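Local coordinates for protein nucleoside-diphosphate sugar epimerase (SulA family) (Corynebacterium glutamicum, PDB 3OH8) that probably acts as an NAD(P)-dependent epimerase or dehydratase on nucleotide sugars, at residues 299-311 with 337-349. Numbering follows the deposited sequence.
Sequences VAFIRTGVALSGR and FSWIAIDDLTDIY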
ATOM      1  N   VAL A 299       4.243  -3.455  22.475  1.00 14.14           N
ATOM      2  CA  VAL A 299       5.265  -3.302  21.441  1.00 19.28           C
ATOM      3  C   VAL A 299       5.240  -4.491  20.489  1.00 19.32           C
ATOM      4  O   VAL A 299       5.163  -5.642  20.935  1.00 19.39           O
ATOM      5  CB  VAL A 299       6.688  -3.199  22.068  1.00 20.46           C
ATOM      6  CG1 VAL A 299       7.753  -3.010  20.989  1.00 15.31           C
ATOM      7  CG2 VAL A 299       6.738  -2.070  23.079  1.00 22.53           C
ATOM      8  N   ALA A 300       5.280  -4.217  19.186  1.00 15.39           N
ATOM      9  CA  ALA A 300       5.497  -5.272  18.191  1.00 14.07           C
ATOM     10  C   ALA A 300       6.613  -4.875  17.233  1.00 17.26           C
ATOM     11  O   ALA A 300       6.839  -3.689  16.982  1.00 15.71           O
ATOM     12  CB  ALA A 300       4.229  -5.566  17.419  1.00 15.66           C
ATOM     13  N   PHE A 301       7.301  -5.885  16.707  1.00 18.36           N
ATOM     14  CA  PHE A 301       8.386  -5.703  15.753  1.00 15.93           C
ATOM     15  C   PHE A 301       7.930  -6.312  14.453  1.00 16.12           C
ATOM     16  O   PHE A 301       7.637  -7.507  14.386  1.00 16.97           O
ATOM     17  CB  PHE A 301       9.653  -6.430  16.223  1.00 18.33           C
ATOM     18  CG  PHE A 301       9.964  -6.215  17.667  1.00 20.85           C
ATOM     19  CD1 PHE A 301      10.346  -4.966  18.121  1.00 21.55           C
ATOM     20  CD2 PHE A 301       9.881  -7.260  18.570  1.00 30.54           C
ATOM     21  CE1 PHE A 301      10.634  -4.758  19.450  1.00 23.97           C
ATOM     22  CE2 PHE A 301      10.165  -7.057  19.908  1.00 31.23           C
ATOM     23  CZ  PHE A 301      10.539  -5.799  20.345  1.00 27.71           C
ATOM     24  N   ILE A 302       7.847  -5.489  13.419  1.00 12.27           N
ATOM     25  CA  ILE A 302       7.383  -5.965  12.119  1.00 11.01           C
ATOM     26  C   ILE A 302       8.613  -6.385  11.317  1.00 15.21           C
ATOM     27  O   ILE A 302       9.236  -5.568  10.646  1.00 17.83           O
ATOM     28  CB  ILE A 302       6.586  -4.867  11.384  1.00 15.85           C
ATOM     29  CG1 ILE A 302       5.457  -4.349  12.283  1.00 17.10           C
ATOM     30  CG2 ILE A 302       6.015  -5.385  10.068  1.00 17.71           C
ATOM     31  CD1 ILE A 302       4.587  -5.455  12.897  1.00 14.52           C
ATOM     32  N   ARG A 303       8.981  -7.661  11.435  1.00 16.44           N
ATOM     33  CA  ARG A 303      10.123  -8.183  10.708  1.00 16.04           C
ATOM     34  C   ARG A 303       9.728  -8.366   9.249  1.00 14.47           C
ATOM     35  O   ARG A 303       9.154  -9.381   8.871  1.00 13.84           O
ATOM     36  CB  ARG A 303      10.601  -9.506  11.332  1.00 15.57           C
ATOM     37  CG  ARG A 303      10.994  -9.356  12.802  1.00 14.23           C
ATOM     38  CD  ARG A 303      11.543 -10.666  13.411  1.00 16.33           C
ATOM     39  NE  ARG A 303      11.971 -10.454  14.792  1.00 16.86           N
ATOM     40  CZ  ARG A 303      12.117 -11.422  15.693  1.00 19.58           C
ATOM     41  NH1 ARG A 303      11.867 -12.692  15.376  1.00 13.41           N
ATOM     42  NH2 ARG A 303      12.504 -11.110  16.917  1.00 17.70           N
ATOM     43  N   THR A 304      10.039  -7.365   8.436  1.00 19.66           N
ATOM     44  CA  THR A 304       9.592  -7.329   7.053  1.00 21.25           C
ATOM     45  C   THR A 304      10.501  -8.089   6.095  1.00 14.22           C
ATOM     46  O   THR A 304      11.733  -8.050   6.210  1.00 14.89           O
ATOM     47  CB  THR A 304       9.531  -5.887   6.546  1.00 25.28           C
ATOM     48  OG1 THR A 304       8.869  -5.075   7.523  1.00 34.13           O
ATOM     49  CG2 THR A 304       8.766  -5.841   5.230  1.00 20.48           C
ATOM     50  N   GLY A 305       9.878  -8.764   5.139  1.00 13.99           N
ATOM     51  CA  GLY A 305      10.590  -9.340   4.016  1.00 18.72           C
ATOM     52  C   GLY A 305      10.853  -8.232   3.022  1.00 21.18           C
ATOM     53  O   GLY A 305      10.768  -7.058   3.368  1.00 23.09           O
ATOM     54  N   VAL A 306      11.166  -8.607   1.790  1.00 13.68           N
ATOM     55  CA  VAL A 306      11.368  -7.645   0.730  1.00 16.72           C
ATOM     56  C   VAL A 306      10.003  -7.206   0.207  1.00 15.33           C
ATOM     57  O   VAL A 306       9.247  -8.005  -0.334  1.00 15.67           O
ATOM     58  CB  VAL A 306      12.173  -8.255  -0.431  1.00 21.90           C
ATOM     59  CG1 VAL A 306      12.201  -7.290  -1.624  1.00 16.39           C
ATOM     60  CG2 VAL A 306      13.580  -8.607   0.036  1.00 26.25           C
ATOM     61  N   ALA A 307       9.692  -5.932   0.388  1.00 16.55           N
ATOM     62  CA  ALA A 307       8.401  -5.404  -0.008  1.00 16.47           C
ATOM     63  C   ALA A 307       8.346  -5.208  -1.515  1.00 16.51           C
ATOM     64  O   ALA A 307       9.243  -4.604  -2.113  1.00 19.09           O
ATOM     65  CB  ALA A 307       8.127  -4.101   0.723  1.00 14.23           C
ATOM     66  N   LEU A 308       7.301  -5.739  -2.138  1.00 17.41           N
ATOM     67  CA  LEU A 308       7.173  -5.634  -3.581  1.00 16.32           C
ATOM     68  C   LEU A 308       6.191  -4.532  -3.923  1.00 18.93           C
ATOM     69  O   LEU A 308       5.007  -4.611  -3.573  1.00 15.26           O
ATOM     70  CB  LEU A 308       6.712  -6.952  -4.204  1.00 16.05           C
ATOM     71  CG  LEU A 308       7.565  -8.179  -3.876  1.00 16.30           C
ATOM     72  CD1 LEU A 308       7.035  -9.363  -4.658  1.00 17.16           C
ATOM     73  CD2 LEU A 308       9.045  -7.929  -4.189  1.00 16.74           C
ATOM     74  N   SER A 309       6.698  -3.513  -4.610  1.00 16.54           N
ATOM     75  CA  SER A 309       5.893  -2.365  -5.016  1.00 17.14           C
ATOM     76  C   SER A 309       6.252  -1.973  -6.436  1.00 17.59           C
ATOM     77  O   SER A 309       7.425  -2.008  -6.822  1.00 16.10           O
ATOM     78  CB  SER A 309       6.140  -1.180  -4.080  1.00 18.84           C
ATOM     79  OG  SER A 309       5.674   0.027  -4.660  1.00 16.65           O
ATOM     80  N   GLY A 310       5.246  -1.583  -7.208  1.00 15.25           N
ATOM     81  CA  GLY A 310       5.487  -1.117  -8.560  1.00 18.36           C
ATOM     82  C   GLY A 310       6.201   0.224  -8.585  1.00 20.48           C
ATOM     83  O   GLY A 310       6.827   0.583  -9.576  1.00 21.71           O
ATOM     84  N   ARG A 311       6.119   0.987  -7.503  1.00 20.03           N
ATOM     85  CA  ARG A 311       6.657   2.342  -7.574  1.00 19.20           C
ATOM     86  C   ARG A 311       8.010   2.560  -6.897  1.00 25.16           C
ATOM     87  O   ARG A 311       8.536   3.667  -6.924  1.00 25.45           O
ATOM     88  CB  ARG A 311       5.642   3.393  -7.109  1.00 23.57           C
ATOM     89  CG  ARG A 311       5.065   3.185  -5.738  1.00 25.58           C
ATOM     90  CD  ARG A 311       4.305   4.435  -5.280  1.00 24.04           C
ATOM     91  NE  ARG A 311       3.130   4.729  -6.101  1.00 26.37           N
ATOM     92  CZ  ARG A 311       1.914   4.242  -5.869  1.00 27.89           C
ATOM     93  NH1 ARG A 311       1.718   3.414  -4.851  1.00 23.12           N
ATOM     94  NH2 ARG A 311       0.893   4.579  -6.654  1.00 26.76           N
ATOM     95  N   PHE A 337      13.845 -16.418  -1.321  1.00 21.49           N
ATOM     96  CA  PHE A 337      13.506 -15.011  -1.421  1.00 19.09           C
ATOM     97  C   PHE A 337      12.289 -14.758  -0.530  1.00 20.48           C
ATOM     98  O   PHE A 337      11.201 -15.248  -0.801  1.00 18.84           O
ATOM     99  CB  PHE A 337      13.197 -14.663  -2.884  1.00 21.06           C
ATOM    100  CG  PHE A 337      12.889 -13.214  -3.119  1.00 20.92           C
ATOM    101  CD1 PHE A 337      13.776 -12.231  -2.730  1.00 24.33           C
ATOM    102  CD2 PHE A 337      11.709 -12.839  -3.750  1.00 24.45           C
ATOM    103  CE1 PHE A 337      13.494 -10.894  -2.952  1.00 30.85           C
ATOM    104  CE2 PHE A 337      11.419 -11.506  -3.977  1.00 25.68           C
ATOM    105  CZ  PHE A 337      12.311 -10.529  -3.578  1.00 25.39           C
ATOM    106  N   SER A 338      12.502 -14.014   0.548  1.00 21.51           N
ATOM    107  CA  SER A 338      11.459 -13.726   1.527  1.00 20.49           C
ATOM    108  C   SER A 338      10.795 -12.383   1.178  1.00 19.00           C
ATOM    109  O   SER A 338      11.378 -11.307   1.385  1.00 20.16           O
ATOM    110  CB  SER A 338      12.081 -13.701   2.925  1.00 18.64           C
ATOM    111  OG  SER A 338      11.177 -13.232   3.901  1.00 22.94           O
ATOM    112  N   TRP A 339       9.584 -12.458   0.625  1.00 21.17           N
ATOM    113  CA  TRP A 339       8.938 -11.304  -0.010  1.00 17.22           C
ATOM    114  C   TRP A 339       7.565 -11.058   0.591  1.00 15.18           C
ATOM    115  O   TRP A 339       6.968 -11.957   1.168  1.00 17.40           O
ATOM    116  CB  TRP A 339       8.754 -11.565  -1.503  1.00 16.09           C
ATOM    117  CG  TRP A 339       7.798 -12.686  -1.757  1.00 19.86           C
ATOM    118  CD1 TRP A 339       8.092 -14.018  -1.789  1.00 21.30           C
ATOM    119  CD2 TRP A 339       6.383 -12.584  -1.990  1.00 20.69           C
ATOM    120  NE1 TRP A 339       6.951 -14.753  -2.024  1.00 19.59           N
ATOM    121  CE2 TRP A 339       5.886 -13.896  -2.160  1.00 20.13           C
ATOM    122  CE3 TRP A 339       5.486 -11.514  -2.072  1.00 17.17           C
ATOM    123  CZ2 TRP A 339       4.532 -14.169  -2.403  1.00 19.36           C
ATOM    124  CZ3 TRP A 339       4.137 -11.781  -2.319  1.00 14.45           C
ATOM    125  CH2 TRP A 339       3.678 -13.100  -2.484  1.00 22.73           C
ATOM    126  N   ILE A 340       7.065  -9.836   0.432  1.00 16.24           N
ATOM    127  CA  ILE A 340       5.675  -9.537   0.763  1.00 12.50           C
ATOM    128  C   ILE A 340       5.152  -8.431  -0.169  1.00 12.47           C
ATOM    129  O   ILE A 340       5.885  -7.507  -0.521  1.00 15.78           O
ATOM    130  CB  ILE A 340       5.527  -9.120   2.252  1.00 12.58           C
ATOM    131  CG1 ILE A 340       4.040  -8.926   2.600  1.00 20.23           C
ATOM    132  CG2 ILE A 340       6.378  -7.864   2.551  1.00 12.28           C
ATOM    133  CD1 ILE A 340       3.748  -8.790   4.094  1.00 18.53           C
ATOM    134  N   ALA A 341       3.903  -8.547  -0.601  1.00 12.28           N
ATOM    135  CA  ALA A 341       3.301  -7.513  -1.449  1.00 14.08           C
ATOM    136  C   ALA A 341       3.154  -6.278  -0.592  1.00 15.67           C
ATOM    137  O   ALA A 341       2.866  -6.382   0.605  1.00 14.29           O
ATOM    138  CB  ALA A 341       1.947  -7.979  -1.976  1.00 10.96           C
ATOM    139  N   ILE A 342       3.404  -5.106  -1.165  1.00 16.38           N
ATOM    140  CA  ILE A 342       3.375  -3.908  -0.335  1.00 13.27           C
ATOM    141  C   ILE A 342       2.027  -3.746   0.391  1.00 15.58           C
ATOM    142  O   ILE A 342       1.984  -3.324   1.552  1.00 13.63           O
ATOM    143  CB  ILE A 342       3.761  -2.631  -1.100  1.00 14.61           C
ATOM    144  CG1 ILE A 342       3.794  -1.453  -0.122  1.00 22.09           C
ATOM    145  CG2 ILE A 342       2.818  -2.365  -2.287  1.00 10.04           C
ATOM    146  CD1 ILE A 342       4.467  -0.213  -0.673  1.00 28.96           C
ATOM    147  N   ASP A 343       0.933  -4.102  -0.270  1.00 14.05           N
ATOM    148  CA  ASP A 343      -0.371  -3.938   0.361  1.00 14.13           C
ATOM    149  C   ASP A 343      -0.505  -4.844   1.579  1.00 13.75           C
ATOM    150  O   ASP A 343      -1.089  -4.456   2.594  1.00 12.96           O
ATOM    151  CB  ASP A 343      -1.506  -4.196  -0.626  1.00 13.41           C
ATOM    152  CG  ASP A 343      -1.604  -3.132  -1.696  1.00 20.28           C
ATOM    153  OD1 ASP A 343      -1.496  -1.935  -1.359  1.00 19.38           O
ATOM    154  OD2 ASP A 343      -1.791  -3.498  -2.879  1.00 23.31           O
ATOM    155  N   ASP A 344       0.039  -6.055   1.493  1.00 15.88           N
ATOM    156  CA  ASP A 344       0.003  -6.937   2.654  1.00 13.68           C
ATOM    157  C   ASP A 344       0.834  -6.397   3.813  1.00 16.60           C
ATOM    158  O   ASP A 344       0.472  -6.594   4.975  1.00 13.61           O
ATOM    159  CB  ASP A 344       0.413  -8.359   2.294  1.00 12.54           C
ATOM    160  CG  ASP A 344      -0.733  -9.129   1.654  1.00 18.96           C
ATOM    161  OD1 ASP A 344      -1.830  -9.135   2.253  1.00 17.47           O
ATOM    162  OD2 ASP A 344      -0.548  -9.711   0.565  1.00 19.94           O
ATOM    163  N   LEU A 345       1.929  -5.706   3.496  1.00 11.99           N
ATOM    164  CA  LEU A 345       2.779  -5.136   4.530  1.00 12.05           C
ATOM    165  C   LEU A 345       2.053  -4.007   5.269  1.00 15.18           C
ATOM    166  O   LEU A 345       2.010  -4.009   6.506  1.00 13.65           O
ATOM    167  CB  LEU A 345       4.109  -4.651   3.953  1.00 13.63           C
ATOM    168  CG  LEU A 345       5.077  -3.969   4.936  1.00 13.88           C
ATOM    169  CD1 LEU A 345       5.409  -4.897   6.090  1.00 11.25           C
ATOM    170  CD2 LEU A 345       6.368  -3.540   4.221  1.00 18.57           C
ATOM    171  N   THR A 346       1.465  -3.062   4.529  1.00 12.54           N
ATOM    172  CA  THR A 346       0.687  -2.022   5.196  1.00 14.51           C
ATOM    173  C   THR A 346      -0.513  -2.607   5.963  1.00 12.09           C
ATOM    174  O   THR A 346      -0.805  -2.155   7.073  1.00 14.62           O
ATOM    175  CB  THR A 346       0.271  -0.851   4.255  1.00 18.48           C
ATOM    176  OG1 THR A 346      -0.595  -1.329   3.218  1.00 21.70           O
ATOM    177  CG2 THR A 346       1.512  -0.215   3.618  1.00 19.60           C
ATOM    178  N   ASP A 347      -1.196  -3.604   5.389  1.00 11.83           N
ATOM    179  CA  ASP A 347      -2.270  -4.293   6.122  1.00 12.49           C
ATOM    180  C   ASP A 347      -1.776  -4.747   7.492  1.00 15.45           C
ATOM    181  O   ASP A 347      -2.477  -4.618   8.502  1.00 11.51           O
ATOM    182  CB  ASP A 347      -2.794  -5.504   5.352  1.00 14.82           C
ATOM    183  CG  ASP A 347      -3.784  -5.126   4.252  1.00 18.22           C
ATOM    184  OD1 ASP A 347      -4.042  -3.917   4.041  1.00 14.73           O
ATOM    185  OD2 ASP A 347      -4.301  -6.050   3.595  1.00 18.51           O
ATOM    186  N   ILE A 348      -0.563  -5.302   7.519  1.00 15.35           N
ATOM    187  CA  ILE A 348      -0.006  -5.828   8.765  1.00 10.46           C
ATOM    188  C   ILE A 348       0.283  -4.698   9.745  1.00 12.70           C
ATOM    189  O   ILE A 348      -0.026  -4.806  10.931  1.00 11.94           O
ATOM    190  CB  ILE A 348       1.232  -6.707   8.488  1.00 13.77           C
ATOM    191  CG1 ILE A 348       0.774  -8.018   7.830  1.00 17.04           C
ATOM    192  CG2 ILE A 348       1.974  -7.017   9.771  1.00 14.02           C
ATOM    193  CD1 ILE A 348       1.891  -8.799   7.127  1.00 14.49           C
ATOM    194  N   TYR A 349       0.848  -3.600   9.259  1.00  9.02           N
ATOM    195  CA  TYR A 349       1.045  -2.440  10.129  1.00 12.69           C
ATOM    196  C   TYR A 349      -0.283  -1.932  10.677  1.00 15.34           C
ATOM    197  O   TYR A 349      -0.429  -1.671  11.876  1.00 13.71           O
ATOM    198  CB  TYR A 349       1.765  -1.310   9.377  1.00  7.75           C
ATOM    199  CG  TYR A 349       3.281  -1.426   9.472  1.00 10.67           C
ATOM    200  CD1 TYR A 349       3.956  -1.018  10.616  1.00 13.62           C
ATOM    201  CD2 TYR A 349       4.032  -1.923   8.405  1.00  9.89           C
ATOM    202  CE1 TYR A 349       5.356  -1.119  10.707  1.00 15.94           C
ATOM    203  CE2 TYR A 349       5.417  -2.029   8.487  1.00 18.26           C
ATOM    204  CZ  TYR A 349       6.070  -1.635   9.642  1.00 19.05           C
ATOM    205  OH  TYR A 349       7.447  -1.739   9.718  1.00 19.98           O
TER
HETATM  206  O   HOH W   1       8.752  -2.367   7.451  1.00 28.79           O
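V306 and L308 pair with 337-349 as a short parallel beta ladder whose four backbone hydrogen bonds run straight into the start of a helix. V306 N gives the straightest of them, to S338 O (2.7 Å, 175° at the hydrogen) in the carbonyl plane. V306 O then takes I340 N from above its own carbonyl plane, L308 N returns to I340 O at 2.8 Å, and L308 O receives I342 N at 2.9 Å. Because A341 is the N-cap residue, this last bond uses an amide of the helix's first turn.

Side chains divide between the two faces of the ladder. On one, the V306 and F337 side chains cross at about a right angle, CG2 meeting CE1 at 3.8 Å, while L308 sends CD2 to the edge of that ring and CD1 to W339 CE3 (3.7 Å). W339 is held in turn by helix 432-440 and by a hydrogen bond from NE1 to N368 O. On the A307 and I340 face, the helix brings L345 CD2 against T304 CG2, a tight 3.5 Å; chi1 -47° sets OG1 beside T304 N and so swings CG2 anti to it, toward L345. One turn on, I302 CG1 sits over one face of Y349 in a CH-pi contact, 4.0 Å from the ring centroid. A water in the ring plane links Y349 OH to T304 OG1.

Helix 342-349 runs antiparallel to strand 299-304 and packs on I302 and T304, consistent with the layered alpha/beta build of a Rossmann-like domain. The chemistry implies a division of labour: the backbone N and O atoms of V306 and L308 are spent in the ladder, strand 299-304 pairs instead with strands 248-254 and 360-364, and the helix docks mainly through hydrocarbon.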